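Dbv8 protein (Nonomuraea, PDB 4MFZ) probably transfers a long aliphatic acyl group from acyl-CoA, such as the bound decanoyl-CoA, to a glycopeptide antibiotic, as a GNAT-family N-acyltransferase. Local coordinates at residues L192-A204 against L213-I225. Numbering follows the deposited sequence.
With MFK (decanoyl-CoA), chain B.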
ATOM      1  N   LEU A 192      -9.217   5.574   3.390  1.00 16.27           N
ATOM      2  CA  LEU A 192      -9.935   4.657   2.484  1.00 17.32           C
ATOM      3  C   LEU A 192      -9.502   3.182   2.578  1.00 16.64           C
ATOM      4  O   LEU A 192      -9.954   2.342   1.773  1.00 16.31           O
ATOM      5  CB  LEU A 192      -9.727   5.115   1.021  1.00 17.54           C
ATOM      6  CG  LEU A 192     -10.846   5.927   0.343  1.00 19.93           C
ATOM      7  CD1 LEU A 192     -11.658   6.721   1.337  1.00 19.00           C
ATOM      8  CD2 LEU A 192     -10.381   6.842  -0.801  1.00 19.67           C
ATOM      9  N   VAL A 193      -8.592   2.876   3.497  1.00 15.39           N
ATOM     10  CA  VAL A 193      -8.167   1.471   3.706  1.00 15.22           C
ATOM     11  C   VAL A 193      -8.228   1.200   5.200  1.00 14.94           C
ATOM     12  O   VAL A 193      -7.739   2.010   5.999  1.00 14.33           O
ATOM     13  CB  VAL A 193      -6.724   1.183   3.173  1.00 15.15           C
ATOM     14  CG1 VAL A 193      -6.325  -0.285   3.375  1.00 14.52           C
ATOM     15  CG2 VAL A 193      -6.586   1.552   1.679  1.00 14.44           C
ATOM     16  N   TYR A 194      -8.824   0.073   5.572  1.00 14.70           N
ATOM     17  CA  TYR A 194      -8.878  -0.375   6.993  1.00 14.81           C
ATOM     18  C   TYR A 194      -8.351  -1.780   7.116  1.00 14.98           C
ATOM     19  O   TYR A 194      -8.690  -2.633   6.321  1.00 14.37           O
ATOM     20  CB  TYR A 194     -10.318  -0.229   7.553  1.00 14.87           C
ATOM     21  CG  TYR A 194     -10.663   1.220   7.487  1.00 14.79           C
ATOM     22  CD1 TYR A 194     -11.101   1.811   6.277  1.00 15.01           C
ATOM     23  CD2 TYR A 194     -10.391   2.048   8.572  1.00 15.22           C
ATOM     24  CE1 TYR A 194     -11.307   3.196   6.197  1.00 15.36           C
ATOM     25  CE2 TYR A 194     -10.613   3.409   8.499  1.00 15.50           C
ATOM     26  CZ  TYR A 194     -11.066   3.973   7.330  1.00 15.03           C
ATOM     27  OH  TYR A 194     -11.228   5.340   7.315  1.00 16.42           O
ATOM     28  N   ARG A 195      -7.482  -2.010   8.091  1.00 15.29           N
ATOM     29  CA  ARG A 195      -7.050  -3.358   8.374  1.00 14.61           C
ATOM     30  C   ARG A 195      -7.900  -3.922   9.512  1.00 14.19           C
ATOM     31  O   ARG A 195      -7.962  -3.352  10.574  1.00 13.68           O
ATOM     32  CB  ARG A 195      -5.573  -3.397   8.763  1.00 15.68           C
ATOM     33  CG  ARG A 195      -5.137  -4.780   9.255  1.00 16.43           C
ATOM     34  CD  ARG A 195      -3.629  -4.994   9.206  1.00 17.18           C
ATOM     35  NE  ARG A 195      -3.328  -6.407   9.483  1.00 17.00           N
ATOM     36  CZ  ARG A 195      -2.150  -6.986   9.257  1.00 18.57           C
ATOM     37  NH1 ARG A 195      -1.125  -6.291   8.736  1.00 17.76           N
ATOM     38  NH2 ARG A 195      -1.986  -8.280   9.534  1.00 18.37           N
ATOM     39  N   LEU A 196      -8.552  -5.050   9.278  1.00 14.18           N
ATOM     40  CA  LEU A 196      -9.360  -5.657  10.319  1.00 14.10           C
ATOM     41  C   LEU A 196      -8.789  -7.044  10.579  1.00 13.06           C
ATOM     42  O   LEU A 196      -8.997  -7.960   9.796  1.00 13.57           O
ATOM     43  CB  LEU A 196     -10.863  -5.715   9.938  1.00 13.58           C
ATOM     44  CG  LEU A 196     -11.648  -4.519   9.370  1.00 13.81           C
ATOM     45  CD1 LEU A 196     -13.067  -4.912   8.924  1.00 13.32           C
ATOM     46  CD2 LEU A 196     -11.688  -3.355  10.355  1.00 14.12           C
ATOM     47  N   GLY A 197      -8.054  -7.181  11.671  1.00 13.56           N
ATOM     48  CA  GLY A 197      -7.349  -8.430  11.968  1.00 13.82           C
ATOM     49  C   GLY A 197      -6.299  -8.669  10.905  1.00 14.55           C
ATOM     50  O   GLY A 197      -5.463  -7.789  10.662  1.00 15.50           O
ATOM     51  N   ARG A 198      -6.383  -9.804  10.208  1.00 14.42           N
ATOM     52  CA  ARG A 198      -5.358 -10.182   9.225  1.00 13.89           C
ATOM     53  C   ARG A 198      -5.498  -9.523   7.847  1.00 13.98           C
ATOM     54  O   ARG A 198      -4.554  -9.568   7.064  1.00 13.43           O
ATOM     55  CB  ARG A 198      -5.330 -11.701   9.043  1.00 13.16           C
ATOM     56  CG  ARG A 198      -4.208 -12.286   8.155  1.00 13.34           C
ATOM     57  CD  ARG A 198      -2.787 -12.096   8.728  1.00 13.09           C
ATOM     58  NE  ARG A 198      -1.698 -12.564   7.838  1.00 12.46           N
ATOM     59  CZ  ARG A 198      -1.359 -11.968   6.688  1.00 12.73           C
ATOM     60  NH1 ARG A 198      -2.002 -10.868   6.284  1.00 11.77           N
ATOM     61  NH2 ARG A 198      -0.348 -12.432   5.949  1.00 11.81           N
ATOM     62  N   LEU A 199      -6.673  -8.979   7.533  1.00 13.58           N
ATOM     63  CA  LEU A 199      -6.949  -8.564   6.160  1.00 14.49           C
ATOM     64  C   LEU A 199      -7.185  -7.070   6.066  1.00 13.92           C
ATOM     65  O   LEU A 199      -7.604  -6.449   7.053  1.00 13.46           O
ATOM     66  CB  LEU A 199      -8.183  -9.322   5.602  1.00 14.23           C
ATOM     67  CG  LEU A 199      -8.225 -10.854   5.675  1.00 14.60           C
ATOM     68  CD1 LEU A 199      -9.457 -11.400   4.943  1.00 15.67           C
ATOM     69  CD2 LEU A 199      -7.002 -11.521   5.083  1.00 15.09           C
ATOM     70  N   GLN A 200      -6.939  -6.515   4.877  1.00 14.21           N
ATOM     71  CA  GLN A 200      -7.186  -5.085   4.592  1.00 16.03           C
ATOM     72  C   GLN A 200      -8.333  -4.903   3.570  1.00 15.98           C
ATOM     73  O   GLN A 200      -8.515  -5.711   2.666  1.00 15.36           O
ATOM     74  CB  GLN A 200      -5.934  -4.396   4.029  1.00 16.39           C
ATOM     75  CG  GLN A 200      -4.784  -4.115   5.007  1.00 16.88           C
ATOM     76  CD  GLN A 200      -3.516  -3.664   4.283  1.00 18.60           C
ATOM     77  OE1 GLN A 200      -3.306  -3.996   3.116  1.00 21.31           O
ATOM     78  NE2 GLN A 200      -2.654  -2.931   4.977  1.00 19.74           N
ATOM     79  N   TYR A 201      -9.107  -3.842   3.724  1.00 16.35           N
ATOM     80  CA  TYR A 201     -10.242  -3.620   2.844  1.00 16.81           C
ATOM     81  C   TYR A 201     -10.178  -2.173   2.409  1.00 18.24           C
ATOM     82  O   TYR A 201     -10.008  -1.296   3.257  1.00 18.73           O
ATOM     83  CB  TYR A 201     -11.552  -3.840   3.600  1.00 17.20           C
ATOM     84  CG  TYR A 201     -11.672  -5.210   4.205  1.00 16.53           C
ATOM     85  CD1 TYR A 201     -11.201  -5.465   5.503  1.00 15.51           C
ATOM     86  CD2 TYR A 201     -12.239  -6.264   3.474  1.00 16.37           C
ATOM     87  CE1 TYR A 201     -11.285  -6.746   6.049  1.00 16.45           C
ATOM     88  CE2 TYR A 201     -12.341  -7.541   4.021  1.00 16.56           C
ATOM     89  CZ  TYR A 201     -11.868  -7.774   5.303  1.00 16.70           C
ATOM     90  OH  TYR A 201     -11.970  -9.049   5.820  1.00 18.18           O
ATOM     91  N   ASN A 202     -10.318  -1.918   1.111  1.00 18.06           N
ATOM     92  CA  ASN A 202     -10.459  -0.538   0.672  1.00 19.20           C
ATOM     93  C   ASN A 202     -11.836  -0.245   0.076  1.00 19.02           C
ATOM     94  O   ASN A 202     -12.421  -1.069  -0.598  1.00 19.65           O
ATOM     95  CB  ASN A 202      -9.334  -0.101  -0.257  1.00 19.09           C
ATOM     96  CG  ASN A 202      -9.385  -0.776  -1.590  1.00 22.12           C
ATOM     97  OD1 ASN A 202      -9.141  -1.986  -1.693  1.00 24.79           O
ATOM     98  ND2 ASN A 202      -9.654   0.006  -2.641  1.00 21.90           N
ATOM     99  N   LEU A 203     -12.336   0.936   0.379  1.00 19.15           N
ATOM    100  CA  LEU A 203     -13.640   1.352  -0.054  1.00 20.64           C
ATOM    101  C   LEU A 203     -13.492   1.784  -1.501  1.00 21.15           C
ATOM    102  O   LEU A 203     -12.961   2.852  -1.757  1.00 19.54           O
ATOM    103  CB  LEU A 203     -14.087   2.529   0.810  1.00 21.04           C
ATOM    104  CG  LEU A 203     -14.281   2.235   2.302  1.00 23.40           C
ATOM    105  CD1 LEU A 203     -13.826   3.404   3.153  1.00 23.59           C
ATOM    106  CD2 LEU A 203     -15.735   1.887   2.628  1.00 24.09           C
ATOM    107  N   ALA A 204     -13.954   0.954  -2.428  1.00 21.45           N
ATOM    108  CA  ALA A 204     -13.788   1.212  -3.863  1.00 25.12           C
ATOM    109  C   ALA A 204     -15.138   1.382  -4.578  1.00 26.32           C
ATOM    110  O   ALA A 204     -16.191   1.225  -3.966  1.00 24.71           O
ATOM    111  CB  ALA A 204     -12.985   0.080  -4.499  1.00 24.49           C
ATOM    112  N   LEU A 213     -15.790  -3.632  -1.971  1.00 20.23           N
ATOM    113  CA  LEU A 213     -14.621  -3.644  -1.094  1.00 20.21           C
ATOM    114  C   LEU A 213     -13.444  -4.273  -1.813  1.00 20.28           C
ATOM    115  O   LEU A 213     -13.544  -5.412  -2.258  1.00 22.53           O
ATOM    116  CB  LEU A 213     -14.879  -4.422   0.205  1.00 19.82           C
ATOM    117  CG  LEU A 213     -15.846  -3.909   1.284  1.00 20.35           C
ATOM    118  CD1 LEU A 213     -15.686  -4.798   2.506  1.00 19.83           C
ATOM    119  CD2 LEU A 213     -15.616  -2.450   1.649  1.00 19.65           C
ATOM    120  N   GLY A 214     -12.336  -3.554  -1.949  1.00 18.08           N
ATOM    121  CA  GLY A 214     -11.124  -4.181  -2.463  1.00 17.44           C
ATOM    122  C   GLY A 214     -10.517  -4.939  -1.289  1.00 18.09           C
ATOM    123  O   GLY A 214     -10.384  -4.376  -0.215  1.00 19.05           O
ATOM    124  N   LEU A 215     -10.208  -6.218  -1.467  1.00 17.39           N
ATOM    125  CA  LEU A 215      -9.653  -7.020  -0.378  1.00 19.49           C
ATOM    126  C   LEU A 215      -8.188  -7.243  -0.673  1.00 20.52           C
ATOM    127  O   LEU A 215      -7.859  -7.560  -1.800  1.00 20.55           O
ATOM    128  CB  LEU A 215     -10.413  -8.360  -0.216  1.00 19.03           C
ATOM    129  CG  LEU A 215     -10.107  -9.196   1.041  1.00 19.48           C
ATOM    130  CD1 LEU A 215     -11.336  -9.883   1.607  1.00 19.47           C
ATOM    131  CD2 LEU A 215      -9.010 -10.211   0.759  1.00 18.32           C
ATOM    132  N   HIS A 216      -7.312  -7.019   0.322  1.00 22.19           N
ATOM    133  CA  HIS A 216      -5.858  -7.196   0.173  1.00 22.32           C
ATOM    134  C   HIS A 216      -5.273  -7.961   1.346  1.00 22.66           C
ATOM    135  O   HIS A 216      -5.658  -7.732   2.514  1.00 21.69           O
ATOM    136  CB  HIS A 216      -5.151  -5.853   0.007  1.00 25.50           C
ATOM    137  CG  HIS A 216      -5.568  -5.104  -1.244  1.00 29.63           C
ATOM    138  ND1 HIS A 216      -4.748  -4.945  -2.309  1.00 34.39           N
ATOM    139  CD2 HIS A 216      -6.792  -4.505  -1.600  1.00 32.04           C
ATOM    140  CE1 HIS A 216      -5.396  -4.251  -3.284  1.00 35.13           C
ATOM    141  NE2 HIS A 216      -6.652  -3.991  -2.850  1.00 33.09           N
ATOM    142  N   ILE A 217      -4.361  -8.887   1.050  1.00 20.39           N
ATOM    143  CA  ILE A 217      -3.674  -9.672   2.094  1.00 19.68           C
ATOM    144  C   ILE A 217      -2.271  -9.111   2.320  1.00 19.71           C
ATOM    145  O   ILE A 217      -1.393  -9.271   1.462  1.00 18.89           O
ATOM    146  CB  ILE A 217      -3.612 -11.180   1.779  1.00 18.80           C
ATOM    147  CG1 ILE A 217      -5.036 -11.744   1.637  1.00 19.83           C
ATOM    148  CG2 ILE A 217      -2.843 -11.922   2.873  1.00 19.39           C
ATOM    149  CD1 ILE A 217      -5.105 -13.131   1.038  1.00 21.05           C
ATOM    150  N   PRO A 218      -2.063  -8.415   3.451  1.00 19.17           N
ATOM    151  CA  PRO A 218      -0.722  -7.860   3.603  1.00 20.61           C
ATOM    152  C   PRO A 218       0.230  -8.959   3.998  1.00 22.33           C
ATOM    153  O   PRO A 218      -0.198 -10.072   4.375  1.00 19.18           O
ATOM    154  CB  PRO A 218      -0.861  -6.806   4.714  1.00 20.31           C
ATOM    155  CG  PRO A 218      -2.144  -7.119   5.413  1.00 20.24           C
ATOM    156  CD  PRO A 218      -2.957  -8.084   4.571  1.00 19.26           C
ATOM    157  N   GLU A 219       1.514  -8.655   3.839  1.00 24.42           N
ATOM    158  CA  GLU A 219       2.577  -9.595   4.139  1.00 27.58           C
ATOM    159  C   GLU A 219       2.762  -9.837   5.622  1.00 24.97           C
ATOM    160  O   GLU A 219       2.988 -10.973   6.019  1.00 24.95           O
ATOM    161  CB  GLU A 219       3.884  -9.090   3.577  1.00 31.92           C
ATOM    162  CG  GLU A 219       5.028  -9.989   3.952  1.00 38.02           C
ATOM    163  CD  GLU A 219       5.841 -10.312   2.745  1.00 43.10           C
ATOM    164  OE1 GLU A 219       6.134  -9.358   1.983  1.00 43.47           O
ATOM    165  OE2 GLU A 219       6.152 -11.507   2.560  1.00 45.65           O
ATOM    166  N   VAL A 220       2.689  -8.762   6.414  1.00 23.73           N
ATOM    167  CA  VAL A 220       2.880  -8.821   7.871  1.00 22.91           C
ATOM    168  C   VAL A 220       1.634  -9.484   8.496  1.00 23.73           C
ATOM    169  O   VAL A 220       0.501  -9.067   8.228  1.00 22.07           O
ATOM    170  CB  VAL A 220       3.107  -7.398   8.487  1.00 22.12           C
ATOM    171  CG1 VAL A 220       3.069  -7.428  10.017  1.00 22.68           C
ATOM    172  CG2 VAL A 220       4.458  -6.829   8.059  1.00 22.70           C
ATOM    173  N   GLY A 221       1.847 -10.517   9.298  1.00 21.66           N
ATOM    174  CA  GLY A 221       0.758 -11.152  10.009  1.00 22.40           C
ATOM    175  C   GLY A 221       0.801 -12.667  10.019  1.00 21.22           C
ATOM    176  O   GLY A 221      -0.025 -13.286  10.657  1.00 22.19           O
ATOM    177  N   GLY A 222       1.742 -13.259   9.291  1.00 22.00           N
ATOM    178  CA  GLY A 222       1.910 -14.720   9.254  1.00 20.82           C
ATOM    179  C   GLY A 222       0.944 -15.470   8.313  1.00 21.33           C
ATOM    180  O   GLY A 222       0.167 -14.849   7.573  1.00 21.28           O
ATOM    181  N   PRO A 223       0.990 -16.816   8.350  1.00 19.06           N
ATOM    182  CA  PRO A 223       0.213 -17.652   7.455  1.00 18.97           C
ATOM    183  C   PRO A 223      -1.280 -17.393   7.590  1.00 18.25           C
ATOM    184  O   PRO A 223      -1.770 -17.086   8.685  1.00 18.92           O
ATOM    185  CB  PRO A 223       0.513 -19.101   7.911  1.00 18.54           C
ATOM    186  CG  PRO A 223       1.557 -19.025   8.952  1.00 20.49           C
ATOM    187  CD  PRO A 223       1.771 -17.583   9.349  1.00 19.80           C
ATOM    188  N   LEU A 224      -2.000 -17.574   6.498  1.00 17.52           N
ATOM    189  CA  LEU A 224      -3.428 -17.307   6.487  1.00 17.31           C
ATOM    190  C   LEU A 224      -4.229 -18.494   7.035  1.00 16.66           C
ATOM    191  O   LEU A 224      -4.956 -19.139   6.291  1.00 17.85           O
ATOM    192  CB  LEU A 224      -3.829 -16.993   5.052  1.00 17.78           C
ATOM    193  CG  LEU A 224      -5.196 -16.389   4.773  1.00 18.43           C
ATOM    194  CD1 LEU A 224      -5.370 -15.029   5.450  1.00 18.53           C
ATOM    195  CD2 LEU A 224      -5.342 -16.274   3.262  1.00 18.78           C
ATOM    196  N   ILE A 225      -4.122 -18.803   8.323  1.00 16.54           N
ATOM    197  CA  ILE A 225      -4.953 -19.883   8.849  1.00 16.38           C
ATOM    198  C   ILE A 225      -6.441 -19.502   8.715  1.00 16.30           C
ATOM    199  O   ILE A 225      -6.822 -18.324   8.843  1.00 14.96           O
ATOM    200  CB  ILE A 225      -4.606 -20.336  10.299  1.00 16.54           C
ATOM    201  CG1 ILE A 225      -4.946 -19.259  11.338  1.00 16.84           C
ATOM    202  CG2 ILE A 225      -3.148 -20.823  10.386  1.00 16.52           C
ATOM    203  CD1 ILE A 225      -4.735 -19.705  12.782  1.00 15.83           C
TER
HETATM  204  CCG MFK B 401      -6.835 -17.488  -0.076  1.00 32.88           C
HETATM  205  CCF MFK B 401      -8.237 -16.928  -0.311  1.00 29.78           C
HETATM  206  CCE MFK B 401      -8.139 -15.452  -0.632  1.00 30.49           C
HETATM  207  CCD MFK B 401      -7.795 -15.306  -2.093  1.00 30.34           C
HETATM  208  CCC MFK B 401      -8.234 -13.927  -2.544  1.00 31.00           C
HETATM  209  CCB MFK B 401      -7.032 -13.112  -2.954  1.00 32.49           C
HETATM  210  CCA MFK B 401      -7.541 -11.901  -3.716  1.00 32.85           C
HETATM  211  CBZ MFK B 401      -7.207 -10.660  -2.902  1.00 34.06           C
HETATM  212  CAK MFK B 401      -6.159  -9.844  -3.634  1.00 34.56           C
HETATM  213  CAJ MFK B 401      -4.878  -9.769  -2.792  1.00 37.43           C
HETATM  214  OAL MFK B 401      -4.905  -9.736  -1.558  1.00 37.79           O
HETATM  215  SAI MFK B 401      -3.415  -9.707  -3.754  1.00 37.26           S
HETATM  216  CAH MFK B 401      -2.091  -9.721  -2.472  1.00 33.32           C
HETATM  217  CAG MFK B 401      -1.920 -11.097  -1.819  1.00 28.97           C
HETATM  218  NAF MFK B 401      -0.907 -10.939  -0.762  1.00 26.87           N
HETATM  219  CAE MFK B 401       0.250 -11.627  -0.746  1.00 24.85           C
HETATM  220  OAM MFK B 401       0.555 -12.482  -1.573  1.00 23.42           O
HETATM  221  CAD MFK B 401       1.181 -11.300   0.441  1.00 23.86           C
HETATM  222  CAC MFK B 401       2.345 -12.308   0.491  1.00 22.26           C
HETATM  223  NAB MFK B 401       1.838 -13.692   0.587  1.00 21.36           N
HETATM  224  CAA MFK B 401       1.778 -14.275   1.794  1.00 22.06           C
HETATM  225  OAO MFK B 401       2.124 -13.699   2.836  1.00 23.29           O
HETATM  226  CAN MFK B 401       1.291 -15.731   1.831  1.00 20.31           C
HETATM  227  OAU MFK B 401       1.269 -16.302   0.503  1.00 21.40           O
HETATM  228  CAP MFK B 401      -0.079 -15.901   2.525  1.00 20.13           C
HETATM  229  CAR MFK B 401      -1.119 -15.045   1.818  1.00 20.97           C
HETATM  230  CAS MFK B 401      -0.051 -15.496   3.996  1.00 20.17           C
HETATM  231  CAQ MFK B 401      -0.497 -17.366   2.436  1.00 19.60           C
HETATM  232  OAT MFK B 401       0.493 -18.136   3.082  1.00 18.74           O
HETATM  233  PAV MFK B 401       0.161 -19.525   3.830  1.00 19.65           P
HETATM  234  OAX MFK B 401      -0.954 -19.365   4.777  1.00 18.77           O
HETATM  235  OAW MFK B 401       1.450 -20.091   4.325  1.00 20.57           O
HETATM  236  OAY MFK B 401      -0.345 -20.326   2.528  1.00 19.61           O
HETATM  237  PAZ MFK B 401      -0.463 -21.916   2.342  1.00 20.18           P
HETATM  238  OBA MFK B 401      -1.386 -22.114   1.078  1.00 19.05           O
HETATM  239  OBB MFK B 401      -1.007 -22.624   3.519  1.00 19.51           O
HETATM  240  O5' MFK B 401       0.972 -22.388   1.783  1.00 20.58           O
HETATM  241  C5' MFK B 401       1.271 -23.719   1.431  1.00 20.92           C
HETATM  242  C4' MFK B 401       2.753 -23.767   1.043  1.00 22.31           C
HETATM  243  O4' MFK B 401       3.230 -22.606   0.256  1.00 23.10           O
HETATM  244  C3' MFK B 401       3.637 -23.763   2.267  1.00 22.64           C
HETATM  245  O3' MFK B 401       4.816 -24.498   1.939  1.00 23.59           O
HETATM  246  PBV MFK B 401       5.377 -25.583   3.006  1.00 26.12           P
HETATM  247  OBW MFK B 401       5.984 -24.655   4.137  1.00 29.55           O
HETATM  248  OBY MFK B 401       6.559 -26.349   2.195  1.00 26.25           O
HETATM  249  OBX MFK B 401       4.379 -26.448   3.630  1.00 26.69           O
HETATM  250  C2' MFK B 401       3.935 -22.269   2.417  1.00 23.29           C
HETATM  251  O2' MFK B 401       5.074 -21.991   3.210  1.00 24.14           O
HETATM  252  C1' MFK B 401       4.209 -21.864   1.000  1.00 22.92           C
HETATM  253  N9  MFK B 401       3.992 -20.406   0.805  1.00 22.79           N
HETATM  254  C8  MFK B 401       2.811 -19.781   0.731  1.00 22.94           C
HETATM  255  N7  MFK B 401       3.051 -18.477   0.540  1.00 22.98           N
HETATM  256  C5  MFK B 401       4.378 -18.306   0.440  1.00 23.94           C
HETATM  257  C4  MFK B 401       4.947 -19.504   0.608  1.00 22.99           C
HETATM  258  N3  MFK B 401       6.278 -19.644   0.519  1.00 24.97           N
HETATM  259  C2  MFK B 401       7.232 -18.516   0.361  1.00 23.35           C
HETATM  260  N1  MFK B 401       6.485 -17.253   0.195  1.00 24.96           N
HETATM  261  C6  MFK B 401       5.145 -17.215   0.234  1.00 23.92           C
HETATM  262  N6  MFK B 401       4.527 -16.048   0.069  1.00 23.86           N
HETATM  263  O   HOH W   1       2.448 -13.659   5.438  1.00 31.01           O
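R198 pushes its guanidinium into the loop 217-224 and grips two backbone carbonyls there. Its chain leaves with CG anti to the backbone N, then bends at chi2 (66°), which brings the flat group in among the loop carbonyls. R198 NH1 and NH2 share P218 O end-on, at 2.7 Å from NH1. R198 NE and NH2 take G222 O side-on, each nitrogen 3.0 Å from that oxygen. Both oxygens sit at the guanidinium edge. V220 O lies over one face of the R198 guanidinium, toward its rim, and is the oxygen that R195 grips. The four R198 bonds fix the rotation of the group and tie the loop together. R195 runs out extended. Its NE bonds G197 O, and R195 NH1 and NH2 both reach V220 O, NH2 at 2.9 Å. P218 CG sits over one face of the R195 guanidinium, toward its rim.

Strands 199-205 and 211-216 form a beta hairpin, with Q200-H216 and N202-G214 as hydrogen-bonded pairs. On the face carrying Y201, L215 CD1 packs 3.5 Å from Y201 CE2. L199 CD2 meets L224 CD1 at 3.9 Å, the side chains crossing at about a right angle.

I217 N donates to the decanoyl-CoA thioester oxygen OAL (2.8 Å), and I217 O accepts from NAF. L224 N holds phosphate oxygen OAX (2.7 Å), consistent with the pyrophosphate-binding loop of GNAT folds, before helix 226-243.

Strand 251-256 continues the sheet beside 211-216. Helix 226-243 packs against L199 and L203, and its S232 bonds Y201 OH. On the face of Q200 and H216, W184 of helix 182-192 meets the H216 ring. Beyond the strand end, E165 of helix 162-174 touches P218.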